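Local coordinates for ABC transporter, periplasmic substrate-binding protein (Thermotoga maritima, PDB 2HPG) that probably captures a solute in the periplasm and delivers it to a tripartite ATP-independent (TRAP) transporter in the inner membrane, at residues E154-G158 and L159-T163. Sequence-based numbering, arbitrary orientation.
Sequences EDLNG and LRIRT
Leu156 and Leu159 form the two ends of a type II beta turn, closed by a hydrogen bond of 2.8 Å from Leu159 N to Leu156 O. The N-H...O angle of 157° shows a fairly straight bond, although the donor lies 28° off the carbonyl plane. Asn157 and Gly158 fill the corners, and the positive phi of Gly158 is the signature of the third position in this turn type. Packing is tight around the closing carbonyl: Leu159 CB sits 3.1 Å from Leu156 O. With CG opposite its own carbonyl carbon (chi1 -71°), the Leu159 side chain runs back along the preceding backbone, and CD1 rests 3.7 Å from Asp155 O in van der Waals contact; the hydrogen bond to that oxygen comes from Lys148 NZ. Leu156 CD2 lies 4.5 Å from Leu159 CD1 and 4.4 Å from Ile161 CG1, long apolar contacts, as the buried Leu156 and Ile161 also pack on Phe144, and Leu156 on Leu176. By contrast, Asn157 and Gly158 are solvent-exposed, and the Asn157 side chain starts away from 159-163. Arg160 starts away from the turn, and its bent chain carries NE to a salt bridge with Asp198. The arrangement is a tight turn leading into a strand: it feeds 160-162 between parallel strands 179-181 and 199-202 in the sheet of this periplasmic binding-protein fold.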
ATOM      1  N   GLU A 154     -14.502  -5.859 -20.089  1.00 26.07           N
ATOM      2  CA  GLU A 154     -15.787  -6.552 -20.219  1.00 25.41           C
ATOM      3  C   GLU A 154     -15.804  -7.900 -19.501  1.00 25.19           C
ATOM      4  O   GLU A 154     -16.876  -8.384 -19.106  1.00 24.46           O
ATOM      5  CB  GLU A 154     -16.122  -6.741 -21.706  1.00 26.66           C
ATOM      6  CG  GLU A 154     -17.532  -7.300 -21.984  1.00 28.58           C
ATOM      7  CD  GLU A 154     -17.628  -8.837 -21.883  1.00 35.50           C
ATOM      8  OE1 GLU A 154     -16.632  -9.556 -22.210  1.00 38.60           O
ATOM      9  OE2 GLU A 154     -18.713  -9.320 -21.453  1.00 38.94           O
ATOM     10  N   ASP A 155     -14.621  -8.510 -19.355  1.00 24.57           N
ATOM     11  CA  ASP A 155     -14.469  -9.824 -18.710  1.00 24.43           C
ATOM     12  C   ASP A 155     -14.779  -9.792 -17.217  1.00 24.39           C
ATOM     13  O   ASP A 155     -15.050 -10.840 -16.621  1.00 24.47           O
ATOM     14  CB  ASP A 155     -13.039 -10.334 -18.878  1.00 24.23           C
ATOM     15  CG  ASP A 155     -12.707 -10.692 -20.305  1.00 24.51           C
ATOM     16  OD1 ASP A 155     -13.632 -11.022 -21.045  1.00 24.41           O
ATOM     17  OD2 ASP A 155     -11.524 -10.642 -20.691  1.00 25.48           O
ATOM     18  N   LEU A 156     -14.722  -8.597 -16.616  1.00 24.30           N
ATOM     19  CA  LEU A 156     -15.078  -8.404 -15.207  1.00 24.06           C
ATOM     20  C   LEU A 156     -16.575  -8.209 -14.953  1.00 24.31           C
ATOM     21  O   LEU A 156     -17.028  -8.394 -13.822  1.00 24.18           O
ATOM     22  CB  LEU A 156     -14.319  -7.220 -14.636  1.00 23.79           C
ATOM     23  CG  LEU A 156     -12.810  -7.373 -14.505  1.00 23.08           C
ATOM     24  CD1 LEU A 156     -12.186  -6.005 -14.238  1.00 23.66           C
ATOM     25  CD2 LEU A 156     -12.444  -8.420 -13.408  1.00 22.06           C
ATOM     26  N   ASN A 157     -17.330  -7.856 -16.001  0.50 24.69           N
ATOM     27  CA  ASN A 157     -18.781  -7.619 -15.884  0.50 24.55           C
ATOM     28  C   ASN A 157     -19.461  -8.700 -15.078  0.50 24.54           C
ATOM     29  O   ASN A 157     -19.321  -9.892 -15.371  0.50 24.64           O
ATOM     30  CB  ASN A 157     -19.456  -7.539 -17.258  0.50 24.87           C
ATOM     31  CG  ASN A 157     -20.961  -7.272 -17.158  0.50 25.17           C
ATOM     32  OD1 ASN A 157     -21.788  -8.078 -17.592  0.50 26.88           O
ATOM     33  ND2 ASN A 157     -21.316  -6.142 -16.571  0.50 26.11           N
ATOM     34  N   GLY A 158     -20.182  -8.290 -14.042  1.00 24.13           N
ATOM     35  CA  GLY A 158     -20.922  -9.241 -13.233  1.00 23.62           C
ATOM     36  C   GLY A 158     -20.109 -10.010 -12.209  1.00 23.19           C
ATOM     37  O   GLY A 158     -20.686 -10.751 -11.404  1.00 22.96           O
ATOM     38  N   LEU A 159     -18.784  -9.838 -12.212  1.00 22.89           N
ATOM     39  CA  LEU A 159     -17.927 -10.586 -11.294  1.00 22.42           C
ATOM     40  C   LEU A 159     -17.802  -9.881  -9.941  1.00 21.87           C
ATOM     41  O   LEU A 159     -17.397  -8.725  -9.883  1.00 21.90           O
ATOM     42  CB  LEU A 159     -16.529 -10.821 -11.881  1.00 22.87           C
ATOM     43  CG  LEU A 159     -16.367 -11.807 -13.053  1.00 23.43           C
ATOM     44  CD1 LEU A 159     -14.903 -12.171 -13.204  1.00 22.39           C
ATOM     45  CD2 LEU A 159     -17.190 -13.064 -12.894  1.00 24.04           C
ATOM     46  N   ARG A 160     -18.139 -10.595  -8.868  1.00 20.50           N
ATOM     47  CA  ARG A 160     -17.950 -10.085  -7.517  1.00 19.88           C
ATOM     48  C   ARG A 160     -16.486 -10.275  -7.144  1.00 19.08           C
ATOM     49  O   ARG A 160     -16.065 -11.379  -6.871  1.00 18.77           O
ATOM     50  CB  ARG A 160     -18.834 -10.820  -6.507  1.00 20.17           C
ATOM     51  CG  ARG A 160     -20.347 -10.562  -6.627  1.00 20.21           C
ATOM     52  CD  ARG A 160     -21.066 -11.529  -7.517  1.00 20.67           C
ATOM     53  NE  ARG A 160     -20.669 -12.926  -7.308  1.00 21.58           N
ATOM     54  CZ  ARG A 160     -21.046 -13.695  -6.295  1.00 21.52           C
ATOM     55  NH1 ARG A 160     -21.888 -13.246  -5.371  1.00 22.66           N
ATOM     56  NH2 ARG A 160     -20.586 -14.947  -6.216  1.00 20.26           N
ATOM     57  N   ILE A 161     -15.726  -9.190  -7.124  1.00 17.89           N
ATOM     58  CA  ILE A 161     -14.286  -9.240  -6.789  1.00 17.42           C
ATOM     59  C   ILE A 161     -14.002  -8.545  -5.465  1.00 17.57           C
ATOM     60  O   ILE A 161     -14.314  -7.360  -5.292  1.00 17.37           O
ATOM     61  CB  ILE A 161     -13.449  -8.529  -7.880  1.00 17.43           C
ATOM     62  CG1 ILE A 161     -13.587  -9.248  -9.233  1.00 16.53           C
ATOM     63  CG2 ILE A 161     -12.007  -8.439  -7.482  1.00 15.50           C
ATOM     64  CD1 ILE A 161     -13.125 -10.723  -9.227  1.00 16.74           C
ATOM     65  N   ARG A 162     -13.378  -9.259  -4.541  1.00 17.49           N
ATOM     66  CA  ARG A 162     -13.164  -8.702  -3.224  1.00 17.58           C
ATOM     67  C   ARG A 162     -11.975  -7.760  -3.317  1.00 17.23           C
ATOM     68  O   ARG A 162     -10.977  -8.037  -4.011  1.00 15.56           O
ATOM     69  CB  ARG A 162     -13.031  -9.786  -2.140  1.00 18.43           C
ATOM     70  CG  ARG A 162     -11.677  -9.985  -1.544  1.00 20.08           C
ATOM     71  CD  ARG A 162     -11.368  -9.158  -0.329  1.00 20.19           C
ATOM     72  NE  ARG A 162      -9.979  -8.783  -0.391  1.00 21.74           N
ATOM     73  CZ  ARG A 162      -9.237  -8.203   0.547  1.00 18.71           C
ATOM     74  NH1 ARG A 162      -9.627  -7.982   1.787  1.00 20.21           N
ATOM     75  NH2 ARG A 162      -7.996  -7.897   0.211  1.00 18.59           N
ATOM     76  N   THR A 163     -12.128  -6.608  -2.673  1.00 17.24           N
ATOM     77  CA  THR A 163     -11.067  -5.587  -2.631  1.00 17.30           C
ATOM     78  C   THR A 163     -11.222  -4.874  -1.273  1.00 16.97           C
ATOM     79  O   THR A 163     -12.284  -4.963  -0.673  1.00 15.74           O
ATOM     80  CB  THR A 163     -11.191  -4.656  -3.858  1.00 18.02           C
ATOM     81  OG1 THR A 163     -10.039  -3.811  -3.956  1.00 17.89           O
ATOM     82  CG2 THR A 163     -12.467  -3.834  -3.780  1.00 17.46           C
TER